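Local coordinates for protein branched-chain-amino-acid aminotransferase (Deinococcus radiodurans, PDB 3UZO) that probably transfers the amino group of branched-chain amino acids to 2-oxoglutarate, with pyridoxal 5'-phosphate as cofactor, at residues G65-A68 with G72-C75; P111-E116 with F163-F168; G178-T183 with V332-Y337; A241-A246 with I266-L271; E130-P135 with C169-P174. All blocks are in the same frame, centred on the assembly; numbering follows the deposited sequence.

Interaction 1 of 5, residues G65-A68 with G72-C75; sequences GSTA and GQQC
T67 and Q73 meet through the ends of their side chains. T67 OG1 donates to Q73 OE1 at 2.6 Å, arriving in the carbonyl plane on a lone pair, with a C=O...O angle of 135°. The threonine hydroxyl can face the glutamine because it stands between its own backbone N and carbonyl carbon (chi1 61°). Behind this bond the backbones join more loosely: Q73 N gives T67 O a weak hydrogen bond of 3.4 Å, nearly straight at 169°. Next to it A68 CA lies 3.5 Å from Q73 O in a CA-H...O contact. They lie where the chain folds back, as the short helix 67-70 hands over to strand 74-83, with Q73 at the centre of an inverse gamma turn. The connection between the segments carries Y71, which binds L-glutamate. Further out, the Q73 amide is pinned at both ends: OE1 also accepts from A160 N, and NE2 bonds to L108 O and T159 OG1, which fixes the amide's rotation. Q74 looks to the dimer partner instead. Its NE2 and OE1 bond to A68 O and G72 N of the second subunit, whose own Q74 makes the same two bonds here.

Interaction 2 of 5, residues P111-E116 with F163-F168; sequences PELSDE and FIFSVF
F165 swings its ring toward L113 by holding CG anti to the backbone N (chi1 164°), while F163, two residues earlier on the same strand, places CG beside the backbone N and anti to the carbonyl carbon (chi1 -54°) and meets P111. Each ring therefore takes one apolar group of 111-116 over a face. For F163 the group is the CG-CD side of the proline: CD lies over the middle of the phenyl ring, and P111 CG sits 3.5 Å from F163 CD1. For F165 it is the branched end of leucine. L113 CD1 lies over the ring centre, and the second methyl, L113 CD2, reaches toward the rim, 3.8 Å from F165 CD2. Both are CH-pi contacts in kind, although the CD and CD1 atoms are modelled closer to the rings than is believable, so the exact separations are doubtful. The step of two matches on both sides, P111 and L113 facing F163 and F165. W49 touches all four of these residues, M101 of helix 94-107 covers L113 and F165, and W44 meets the F163 ring edge-to-face. R102 NH1 holds the end of the incoming chain, bonding to L113 O and forming a salt bridge with D115 OD2; beyond, S114 OG caps Q117 N at the start of helix 115-128. What results is the hydrophobic layer between an antiparallel sheet and the helices covering it, with the link from helix 94-107 to helix 115-128 running alongside strand 162-172.

Interaction 3 of 5, residues G178-T183 with V332-Y337; sequences GGLTPT and VTRRLY
L180 faces R334 and Y337 from an unusual backbone position: its phi and psi of 27° and 44° are both positive, a left-handed conformation for a residue with a side chain, and G179 before it also has positive phi. The loop is poorly ordered at G178 and G179. Opposite, 332-337 is regular helix, with L336 N bonded to V332 O and Y337 N to T333 O. The two segments come nearest at L180 and R334, whose CA atoms are 7.4 Å apart. The leucine enters between R334 and Y337, residues one helical turn apart, and its two methyls divide the work. L180 CD1 lies over one face of the Y337 ring, 3.5 Å from the centroid and displaced toward the CD2-CE2 side, a CH-pi contact. L180 CD2 goes to the arginine, 3.6 Å from R334 CA. This loop carries the chain from strand 162-172 of the antiparallel sheet to strand 183-186 of the mixed sheet, so the leucine rests where the chain passes between the two sheets. The R334 chain runs straight to CD and then bends (chi3 -69°), bringing its guanidinium back so that one face lies against the same methyl; NH1 is 3.7 Å from L180 CD2. P329, just ahead of helix 331-344, also touches L180. The start of that helix is tied down by E298, which bonds to both V332 N and T333 OG1. On the loop side, T183 joins strand 309-316 through backbone bonds with P310 and G312.

Interaction 4 of 5, residues A241-A246 with I266-L271; sequences AANFFA and ITKYSL. With PLP (pyridoxal-5'-phosphate), chain C.
The phosphate site of pyridoxal-5'-phosphate is built at the N-terminal end of helix 266-277, and beside it N243 of strand 243-248 and K268 of the helix bridge the two elements. I266 N donates to O2P of the cofactor at 2.9 Å. T267 grips O3P twice, from its backbone N at 2.7 Å and from OG1 at 2.6 Å. The helix dipole would probably add to the hold on the anion; R100, S265, Y207 and T304 supply further bonds to the cofactor. Across the contact K268 NZ gives a 2.7 Å hydrogen bond to N243 OD1, tilted 23° from the amide's carbonyl plane. The lysine chain, bent at chi2, chi3 and chi4, curls around that oxygen. With OD1 so engaged and ND2 bonded to L263 O, the amide's rotation is fixed, and N243 ND2 lies 3.7 Å from C6 of the cofactor ring. Further along, F245 CE1 and L271 CD2 meet at 4.2 Å, the methyl oblique to the ring. K268 CE lies 3.5 Å above the centre of the Y269 ring. On the helix S270 N and S270 OG reach I266 O from opposite faces of its plane, the hydroxyl at 2.7 Å.

Interaction 5 of 5, residues E130-P135 with C169-P174; sequences EHFLPP and CVPVGP
F132 is presented to P171 by a single 3-10 turn, closed by the 3.0 Å hydrogen bond from L133 N to E130 O. The turn follows helix 115-128 and leans on strand 162-172 near its end, in the antiparallel sheet. No hydrogen bond spans the two segments; the contact consists of a carbonyl, an aromatic ring and two prolines. F132 O points at the P171 ring and lies 3.2 Å from its CB, while P134 CG touches the same carbon at 4.2 Å, so P171 is approached by both the turn and the proline beyond it. P171 has no N-H of its own, and the sheet is continued by its neighbours: V170 pairs with Y143 and V172 with S141 of strand 141-151. Their CB atoms point away from 130-135, and both valines pack on I155 of the second subunit, a residue that lines a glutamate pocket. The turn has its own ties. E130 OE1 forms a salt bridge with R83, H131 NE2 bonds to D37, and L133 turns away to pack on L142 and I89. Within the turn F132 CD1 sits 3.7 Å above the plane of the H131 imidazole, offset toward its rim. The phenyl ring reaches the proline obliquely and more loosely, with F132 CD2 4.4 Å from P171 CG.

Interactions 1, 2, 4 and 5 are largely buried, whereas interaction 3 lies at the surface. Interactions 1, 2 and 5 all reach the antiparallel sheet. Interactions 2 and 5, their centres about 22 Å apart, share one long strand of it; the first is purely apolar, the second mixes prolines with a backbone carbonyl. Interaction 1 is polar and touches interaction 2 where Q73 OE1 meets F163 CE2 at 3.8 Å; like interaction 5 it contacts the second subunit. Interactions 3 and 4 belong to the mixed-sheet side and abut, L336 CD1 lying 3.8 Å from F245 CE2. Among the five, interaction 4 alone holds the cofactor, through hydrogen bonds, whereas its outer neighbour relies on methyl packing.

Interaction 1 of 5, residues G65-A68 with G72-C75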
# COMPACT_ATOMS: atom_id res chain seq x y z
N GLY A 65 15.07 1.27 -7.18
CA GLY A 65 14.73 0.42 -6.06
C GLY A 65 14.10 1.15 -4.89
O GLY A 65 13.94 0.57 -3.81
N SER A 66 13.72 2.42 -5.09
CA SER A 66 13.11 3.21 -4.02
C SER A 66 11.97 2.46 -3.32
O SER A 66 11.15 1.82 -3.98
CB SER A 66 12.57 4.54 -4.59
OG SER A 66 13.63 5.38 -5.03
N THR A 67 11.93 2.53 -1.99
CA THR A 67 10.89 1.84 -1.23
C THR A 67 9.51 2.41 -1.57
O THR A 67 8.50 1.72 -1.43
CB THR A 67 11.10 1.99 0.29
OG1 THR A 67 11.06 3.38 0.64
CG2 THR A 67 12.44 1.39 0.72
N ALA A 68 9.47 3.67 -1.99
CA ALA A 68 8.20 4.30 -2.35
C ALA A 68 7.56 3.60 -3.55
O ALA A 68 6.34 3.65 -3.74
CB ALA A 68 8.41 5.78 -2.67
N GLY A 72 5.43 0.43 -0.94
CA GLY A 72 4.43 1.42 -0.55
C GLY A 72 4.81 2.38 0.56
O GLY A 72 3.93 2.85 1.28
N GLN A 73 6.10 2.67 0.72
CA GLN A 73 6.49 3.60 1.78
C GLN A 73 6.24 5.00 1.26
O GLN A 73 7.12 5.65 0.68
CB GLN A 73 7.96 3.42 2.16
CG GLN A 73 8.38 4.32 3.32
CD GLN A 73 9.72 3.94 3.91
OE1 GLN A 73 10.71 3.78 3.18
NE2 GLN A 73 9.76 3.79 5.23
N GLN A 74 5.02 5.46 1.47
CA GLN A 74 4.58 6.75 0.97
C GLN A 74 3.35 7.17 1.76
O GLN A 74 2.60 6.32 2.24
CB GLN A 74 4.19 6.58 -0.50
CG GLN A 74 3.03 5.57 -0.65
CD GLN A 74 2.72 5.19 -2.10
OE1 GLN A 74 1.57 5.25 -2.52
NE2 GLN A 74 3.75 4.80 -2.85
N CYS A 75 3.13 8.47 1.91
CA CYS A 75 1.96 8.96 2.60
C CYS A 75 1.70 10.34 2.05
O CYS A 75 2.58 10.96 1.46
CB CYS A 75 2.18 9.01 4.12
SG CYS A 75 3.25 10.34 4.72

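Interaction 2 of 5, residues P111-E116 with F163-F168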
# COMPACT_ATOMS: atom_id res chain seq x y z
N PRO A 111 10.59 9.80 8.37
CA PRO A 111 10.90 10.99 9.18
C PRO A 111 9.74 11.98 9.20
O PRO A 111 9.09 12.22 8.18
CB PRO A 111 12.15 11.56 8.49
CG PRO A 111 11.98 11.13 7.06
CD PRO A 111 11.49 9.70 7.21
N GLU A 112 9.48 12.55 10.37
CA GLU A 112 8.38 13.50 10.55
C GLU A 112 8.70 14.93 10.12
O GLU A 112 9.86 15.36 10.13
CB GLU A 112 7.95 13.51 12.01
CG GLU A 112 7.51 12.15 12.54
CD GLU A 112 7.57 12.08 14.06
OE1 GLU A 112 6.90 12.89 14.73
OE2 GLU A 112 8.30 11.22 14.58
N LEU A 113 7.65 15.66 9.76
CA LEU A 113 7.79 17.06 9.37
C LEU A 113 7.04 17.93 10.38
O LEU A 113 5.89 17.65 10.72
CB LEU A 113 7.21 17.29 7.98
CG LEU A 113 8.07 16.75 6.84
CD1 LEU A 113 7.21 16.58 5.63
CD2 LEU A 113 9.23 17.70 6.56
N SER A 114 7.70 18.97 10.87
CA SER A 114 7.10 19.87 11.85
C SER A 114 6.02 20.72 11.18
O SER A 114 5.99 20.84 9.96
CB SER A 114 8.17 20.79 12.43
OG SER A 114 8.62 21.72 11.45
N ASP A 115 5.13 21.29 11.99
CA ASP A 115 4.07 22.16 11.48
C ASP A 115 4.76 23.31 10.74
O ASP A 115 4.31 23.78 9.70
CB ASP A 115 3.26 22.77 12.63
CG ASP A 115 2.36 21.77 13.31
OD1 ASP A 115 1.55 22.20 14.16
OD2 ASP A 115 2.45 20.56 13.01
N GLU A 116 5.86 23.76 11.34
CA GLU A 116 6.68 24.84 10.81
C GLU A 116 7.02 24.66 9.34
O GLU A 116 6.72 25.51 8.50
CB GLU A 116 7.97 24.93 11.63
CG GLU A 116 9.04 25.83 11.04
CD GLU A 116 8.86 27.27 11.43
OE1 GLU A 116 7.80 27.85 11.11
OE2 GLU A 116 9.78 27.83 12.07
N PHE A 163 14.53 10.27 1.97
CA PHE A 163 13.13 10.58 1.71
C PHE A 163 12.98 11.93 1.02
O PHE A 163 13.87 12.78 1.07
CB PHE A 163 12.33 10.62 3.02
CG PHE A 163 12.45 9.38 3.84
CD1 PHE A 163 13.56 9.16 4.64
CD2 PHE A 163 11.45 8.40 3.79
CE1 PHE A 163 13.69 7.98 5.38
CE2 PHE A 163 11.57 7.23 4.52
CZ PHE A 163 12.69 7.01 5.32
N ILE A 164 11.85 12.09 0.36
CA ILE A 164 11.52 13.34 -0.29
C ILE A 164 10.18 13.82 0.26
O ILE A 164 9.27 13.01 0.51
CB ILE A 164 11.41 13.17 -1.83
CG1 ILE A 164 12.80 13.11 -2.45
CG2 ILE A 164 10.58 14.31 -2.40
CD1 ILE A 164 12.79 12.96 -3.97
N PHE A 165 10.08 15.12 0.48
CA PHE A 165 8.84 15.73 0.94
C PHE A 165 8.55 16.77 -0.12
O PHE A 165 9.41 17.60 -0.43
CB PHE A 165 9.00 16.44 2.29
CG PHE A 165 7.87 17.39 2.61
CD1 PHE A 165 6.54 16.97 2.54
CD2 PHE A 165 8.13 18.70 3.02
CE1 PHE A 165 5.50 17.83 2.88
CE2 PHE A 165 7.09 19.57 3.36
CZ PHE A 165 5.77 19.13 3.29
N SER A 166 7.35 16.74 -0.68
CA SER A 166 7.00 17.69 -1.73
C SER A 166 5.57 18.16 -1.59
O SER A 166 4.72 17.46 -1.02
CB SER A 166 7.22 17.03 -3.10
OG SER A 166 6.92 17.92 -4.17
N VAL A 167 5.31 19.35 -2.10
CA VAL A 167 3.96 19.90 -2.08
C VAL A 167 3.68 20.58 -3.41
O VAL A 167 4.41 21.51 -3.79
CB VAL A 167 3.73 20.97 -0.96
CG1 VAL A 167 2.24 21.37 -0.95
CG2 VAL A 167 4.12 20.42 0.40
N PHE A 168 2.67 20.11 -4.14
CA PHE A 168 2.28 20.76 -5.39
C PHE A 168 0.81 21.10 -5.24
O PHE A 168 0.13 20.59 -4.33
CB PHE A 168 2.55 19.87 -6.62
CG PHE A 168 1.71 18.62 -6.70
CD1 PHE A 168 0.42 18.66 -7.25
CD2 PHE A 168 2.22 17.39 -6.30
CE1 PHE A 168 -0.34 17.49 -7.40
CE2 PHE A 168 1.47 16.21 -6.44
CZ PHE A 168 0.19 16.26 -7.00

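Interaction 3 of 5, residues G178-T183 with V332-Y337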
# COMPACT_ATOMS: atom_id res chain seq x y z
N GLY A 178 -21.43 18.67 -7.80
CA GLY A 178 -21.42 19.93 -7.09
C GLY A 178 -22.77 20.45 -6.64
O GLY A 178 -23.82 20.03 -7.13
N GLY A 179 -22.73 21.39 -5.70
CA GLY A 179 -23.97 21.97 -5.21
C GLY A 179 -24.86 20.95 -4.52
O GLY A 179 -25.89 20.55 -5.07
N LEU A 180 -24.47 20.54 -3.32
CA LEU A 180 -25.21 19.56 -2.52
C LEU A 180 -26.07 18.55 -3.28
O LEU A 180 -27.20 18.29 -2.90
CB LEU A 180 -26.10 20.27 -1.49
CG LEU A 180 -25.44 20.98 -0.32
CD1 LEU A 180 -24.92 22.32 -0.80
CD2 LEU A 180 -26.45 21.19 0.79
N THR A 181 -25.54 17.98 -4.35
CA THR A 181 -26.29 16.98 -5.09
C THR A 181 -25.92 15.59 -4.57
O THR A 181 -24.78 15.14 -4.69
CB THR A 181 -26.04 17.07 -6.60
OG1 THR A 181 -26.63 15.94 -7.26
CG2 THR A 181 -24.56 17.11 -6.87
N PRO A 182 -26.90 14.89 -3.96
CA PRO A 182 -26.64 13.56 -3.43
C PRO A 182 -26.24 12.53 -4.47
O PRO A 182 -26.62 12.62 -5.64
CB PRO A 182 -27.95 13.21 -2.73
CG PRO A 182 -28.97 13.96 -3.52
CD PRO A 182 -28.30 15.28 -3.74
N THR A 183 -25.45 11.55 -4.04
CA THR A 183 -25.02 10.46 -4.90
C THR A 183 -25.19 9.18 -4.09
O THR A 183 -25.33 9.23 -2.86
CB THR A 183 -23.55 10.60 -5.34
OG1 THR A 183 -22.72 10.77 -4.18
CG2 THR A 183 -23.38 11.78 -6.27
N VAL A 332 -30.44 19.19 7.70
CA VAL A 332 -29.31 19.29 8.61
C VAL A 332 -28.00 19.26 7.83
O VAL A 332 -27.06 20.00 8.15
CB VAL A 332 -29.33 18.17 9.66
CG1 VAL A 332 -28.13 18.31 10.60
CG2 VAL A 332 -30.63 18.24 10.46
N THR A 333 -27.95 18.44 6.78
CA THR A 333 -26.78 18.33 5.92
C THR A 333 -26.49 19.70 5.30
O THR A 333 -25.35 20.15 5.27
CB THR A 333 -27.03 17.31 4.78
OG1 THR A 333 -27.11 15.99 5.33
CG2 THR A 333 -25.92 17.35 3.75
N ARG A 334 -27.54 20.35 4.80
CA ARG A 334 -27.40 21.66 4.19
C ARG A 334 -26.81 22.68 5.17
O ARG A 334 -25.96 23.50 4.79
CB ARG A 334 -28.76 22.16 3.69
CG ARG A 334 -28.69 23.50 2.97
CD ARG A 334 -30.07 23.96 2.52
NE ARG A 334 -30.62 23.15 1.43
CZ ARG A 334 -30.09 23.06 0.21
NH1 ARG A 334 -28.99 23.73 -0.09
NH2 ARG A 334 -30.68 22.32 -0.71
N ARG A 335 -27.26 22.64 6.42
CA ARG A 335 -26.77 23.56 7.43
C ARG A 335 -25.29 23.33 7.71
O ARG A 335 -24.51 24.28 7.75
CB ARG A 335 -27.58 23.42 8.73
CG ARG A 335 -29.03 23.86 8.58
CD ARG A 335 -29.74 23.94 9.93
NE ARG A 335 -29.09 24.87 10.84
CZ ARG A 335 -29.60 25.28 12.00
NH1 ARG A 335 -30.79 24.84 12.40
NH2 ARG A 335 -28.93 26.12 12.77
N LEU A 336 -24.91 22.07 7.92
CA LEU A 336 -23.51 21.73 8.17
C LEU A 336 -22.64 22.20 7.00
O LEU A 336 -21.56 22.77 7.19
CB LEU A 336 -23.34 20.22 8.35
CG LEU A 336 -23.90 19.57 9.62
CD1 LEU A 336 -23.97 18.07 9.43
CD2 LEU A 336 -23.04 19.94 10.82
N TYR A 337 -23.12 21.96 5.79
CA TYR A 337 -22.41 22.35 4.58
C TYR A 337 -22.22 23.87 4.49
O TYR A 337 -21.11 24.35 4.22
CB TYR A 337 -23.17 21.86 3.36
CG TYR A 337 -22.51 22.24 2.05
CD1 TYR A 337 -21.57 21.41 1.45
CD2 TYR A 337 -22.82 23.45 1.43
CE1 TYR A 337 -20.96 21.77 0.24
CE2 TYR A 337 -22.22 23.82 0.24
CZ TYR A 337 -21.30 22.97 -0.35
OH TYR A 337 -20.75 23.33 -1.55

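Interaction 4 of 5, residues A241-A246 with I266-L271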
# COMPACT_ATOMS: atom_id res chain seq x y z
N ALA A 241 -12.68 7.62 0.39
CA ALA A 241 -12.30 8.92 -0.12
C ALA A 241 -13.00 9.95 0.76
O ALA A 241 -12.91 11.16 0.53
CB ALA A 241 -12.74 9.08 -1.57
N ALA A 242 -13.72 9.44 1.77
CA ALA A 242 -14.46 10.30 2.69
C ALA A 242 -14.98 9.52 3.91
O ALA A 242 -15.20 8.31 3.83
CB ALA A 242 -15.64 10.94 1.98
N ASN A 243 -15.13 10.22 5.03
CA ASN A 243 -15.68 9.61 6.24
C ASN A 243 -17.19 9.62 6.01
O ASN A 243 -17.67 10.23 5.06
CB ASN A 243 -15.35 10.45 7.50
CG ASN A 243 -14.12 9.93 8.26
OD1 ASN A 243 -13.87 10.37 9.40
ND2 ASN A 243 -13.37 9.02 7.66
N PHE A 244 -17.93 8.97 6.90
CA PHE A 244 -19.38 8.89 6.81
C PHE A 244 -20.01 9.49 8.05
O PHE A 244 -19.47 9.38 9.14
CB PHE A 244 -19.80 7.42 6.71
CG PHE A 244 -21.29 7.19 6.79
CD1 PHE A 244 -22.06 7.09 5.64
CD2 PHE A 244 -21.91 7.03 8.03
CE1 PHE A 244 -23.45 6.83 5.71
CE2 PHE A 244 -23.30 6.77 8.11
CZ PHE A 244 -24.06 6.67 6.95
N PHE A 245 -21.15 10.16 7.88
CA PHE A 245 -21.87 10.69 9.03
C PHE A 245 -23.36 10.55 8.74
O PHE A 245 -23.76 10.41 7.58
CB PHE A 245 -21.51 12.16 9.32
CG PHE A 245 -22.06 13.15 8.33
CD1 PHE A 245 -21.34 13.49 7.19
CD2 PHE A 245 -23.28 13.78 8.57
CE1 PHE A 245 -21.83 14.44 6.29
CE2 PHE A 245 -23.78 14.72 7.68
CZ PHE A 245 -23.05 15.05 6.53
N ALA A 246 -24.17 10.55 9.79
CA ALA A 246 -25.61 10.44 9.62
C ALA A 246 -26.31 11.27 10.68
O ALA A 246 -25.74 11.55 11.74
CB ALA A 246 -26.06 8.97 9.71
N ILE A 266 -10.24 15.31 8.92
CA ILE A 266 -10.25 16.65 9.47
C ILE A 266 -11.62 17.27 9.22
O ILE A 266 -12.13 18.01 10.06
CB ILE A 266 -9.16 17.54 8.82
CG1 ILE A 266 -7.78 16.87 8.95
CG2 ILE A 266 -9.15 18.92 9.47
CD1 ILE A 266 -7.32 16.66 10.37
N THR A 267 -12.21 16.98 8.07
CA THR A 267 -13.53 17.52 7.77
C THR A 267 -14.54 16.96 8.77
O THR A 267 -15.41 17.67 9.26
CB THR A 267 -13.99 17.19 6.33
OG1 THR A 267 -13.00 17.61 5.38
CG2 THR A 267 -15.29 17.92 6.01
N LYS A 268 -14.41 15.67 9.08
CA LYS A 268 -15.29 15.01 10.04
C LYS A 268 -15.17 15.67 11.42
O LYS A 268 -16.18 16.03 12.03
CB LYS A 268 -14.93 13.52 10.13
CG LYS A 268 -15.79 12.67 11.08
CD LYS A 268 -15.17 12.54 12.47
CE LYS A 268 -13.80 11.84 12.44
NZ LYS A 268 -13.88 10.40 12.05
N TYR A 269 -13.95 15.83 11.92
CA TYR A 269 -13.78 16.46 13.23
C TYR A 269 -14.29 17.89 13.22
O TYR A 269 -14.78 18.40 14.23
CB TYR A 269 -12.32 16.41 13.69
CG TYR A 269 -11.92 15.05 14.17
CD1 TYR A 269 -11.01 14.27 13.45
CD2 TYR A 269 -12.49 14.50 15.32
CE1 TYR A 269 -10.69 12.98 13.86
CE2 TYR A 269 -12.18 13.22 15.74
CZ TYR A 269 -11.28 12.46 15.00
OH TYR A 269 -11.00 11.17 15.39
N SER A 270 -14.16 18.56 12.08
CA SER A 270 -14.64 19.93 11.97
C SER A 270 -16.17 19.93 12.09
O SER A 270 -16.75 20.73 12.83
CB SER A 270 -14.20 20.54 10.64
OG SER A 270 -12.78 20.55 10.53
N LEU A 271 -16.81 19.03 11.35
CA LEU A 271 -18.27 18.91 11.36
C LEU A 271 -18.75 18.54 12.76
O LEU A 271 -19.80 19.00 13.21
CB LEU A 271 -18.72 17.85 10.35
CG LEU A 271 -19.01 18.31 8.92
CD1 LEU A 271 -17.98 19.32 8.47
CD2 LEU A 271 -19.03 17.11 8.00
N1 PLP C . -11.34 9.00 4.21
C2 PLP C . -10.37 8.73 3.24
C2A PLP C . -10.11 7.28 2.84
C3 PLP C . -9.65 9.85 2.68
O3 PLP C . -8.71 9.64 1.74
C4 PLP C . -9.95 11.20 3.12
C4A PLP C . -9.12 12.39 2.48
C5 PLP C . -11.00 11.40 4.14
C6 PLP C . -11.67 10.29 4.66
C5A PLP C . -11.42 12.71 4.68
O4P PLP C . -10.41 13.36 5.42
P PLP C . -10.21 14.93 5.29
O1P PLP C . -9.88 15.35 3.90
O2P PLP C . -9.05 15.19 6.29
O3P PLP C . -11.45 15.54 5.90

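Interaction 5 of 5, residues E130-P135 with C169-P174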
# COMPACT_ATOMS: atom_id res chain seq x y z
N GLU A 130 -0.42 31.78 -6.79
CA GLU A 130 -1.66 32.49 -6.48
C GLU A 130 -2.57 32.72 -7.68
O GLU A 130 -3.80 32.75 -7.53
CB GLU A 130 -1.35 33.83 -5.80
CG GLU A 130 -2.58 34.70 -5.62
CD GLU A 130 -2.30 35.95 -4.81
OE1 GLU A 130 -3.22 36.79 -4.70
OE2 GLU A 130 -1.17 36.10 -4.29
N HIS A 131 -1.98 32.88 -8.86
CA HIS A 131 -2.75 33.11 -10.07
C HIS A 131 -3.59 31.90 -10.49
O HIS A 131 -4.40 32.00 -11.41
CB HIS A 131 -1.84 33.57 -11.22
CG HIS A 131 -0.61 32.73 -11.41
ND1 HIS A 131 0.36 32.59 -10.45
CD2 HIS A 131 -0.19 31.99 -12.47
CE1 HIS A 131 1.32 31.80 -10.89
NE2 HIS A 131 1.01 31.42 -12.12
N PHE A 132 -3.40 30.77 -9.81
CA PHE A 132 -4.16 29.55 -10.10
C PHE A 132 -5.30 29.37 -9.10
O PHE A 132 -6.07 28.42 -9.19
CB PHE A 132 -3.27 28.31 -10.05
CG PHE A 132 -2.41 28.12 -11.27
CD1 PHE A 132 -1.05 28.43 -11.24
CD2 PHE A 132 -2.95 27.60 -12.45
CE1 PHE A 132 -0.24 28.24 -12.35
CE2 PHE A 132 -2.14 27.40 -13.57
CZ PHE A 132 -0.79 27.72 -13.52
N LEU A 133 -5.41 30.29 -8.15
CA LEU A 133 -6.46 30.24 -7.14
C LEU A 133 -7.78 30.74 -7.72
O LEU A 133 -7.89 31.91 -8.10
CB LEU A 133 -6.07 31.11 -5.93
CG LEU A 133 -7.11 31.24 -4.81
CD1 LEU A 133 -7.42 29.86 -4.23
CD2 LEU A 133 -6.57 32.18 -3.73
N PRO A 134 -8.80 29.86 -7.82
CA PRO A 134 -10.10 30.26 -8.37
C PRO A 134 -10.69 31.47 -7.63
O PRO A 134 -10.75 31.48 -6.40
CB PRO A 134 -10.95 29.00 -8.18
CG PRO A 134 -9.93 27.90 -8.32
CD PRO A 134 -8.78 28.43 -7.48
N PRO A 135 -11.13 32.50 -8.38
CA PRO A 135 -11.70 33.69 -7.73
C PRO A 135 -13.02 33.44 -7.00
O PRO A 135 -13.73 32.46 -7.27
CB PRO A 135 -11.86 34.67 -8.89
CG PRO A 135 -12.09 33.76 -10.07
CD PRO A 135 -11.06 32.68 -9.84
N CYS A 169 0.33 22.01 -6.07
CA CYS A 169 -1.07 22.42 -5.98
C CYS A 169 -1.76 22.30 -7.32
O CYS A 169 -1.12 22.27 -8.36
CB CYS A 169 -1.18 23.86 -5.45
SG CYS A 169 -0.49 25.12 -6.55
N VAL A 170 -3.09 22.22 -7.28
CA VAL A 170 -3.91 22.07 -8.47
C VAL A 170 -5.25 22.77 -8.24
O VAL A 170 -5.94 22.48 -7.26
CB VAL A 170 -4.21 20.57 -8.76
CG1 VAL A 170 -5.06 20.44 -10.04
CG2 VAL A 170 -2.92 19.78 -8.90
N PRO A 171 -5.63 23.70 -9.12
CA PRO A 171 -6.92 24.37 -8.92
C PRO A 171 -7.99 23.31 -9.17
O PRO A 171 -7.87 22.53 -10.11
CB PRO A 171 -6.91 25.45 -10.01
CG PRO A 171 -6.10 24.80 -11.11
CD PRO A 171 -4.96 24.17 -10.35
N VAL A 172 -9.02 23.27 -8.32
CA VAL A 172 -10.06 22.26 -8.48
C VAL A 172 -11.46 22.76 -8.15
O VAL A 172 -11.63 23.78 -7.49
CB VAL A 172 -9.83 21.03 -7.57
CG1 VAL A 172 -8.43 20.48 -7.76
CG2 VAL A 172 -10.06 21.41 -6.11
N GLY A 173 -12.45 22.01 -8.62
CA GLY A 173 -13.84 22.31 -8.34
C GLY A 173 -14.39 21.14 -7.54
O GLY A 173 -13.78 20.72 -6.57
N PRO A 174 -15.54 20.57 -7.95
CA PRO A 174 -16.17 19.43 -7.26
C PRO A 174 -15.47 18.08 -7.44
O PRO A 174 -14.85 17.81 -8.47
CB PRO A 174 -17.58 19.44 -7.84
CG PRO A 174 -17.37 19.94 -9.23
CD PRO A 174 -16.41 21.08 -9.02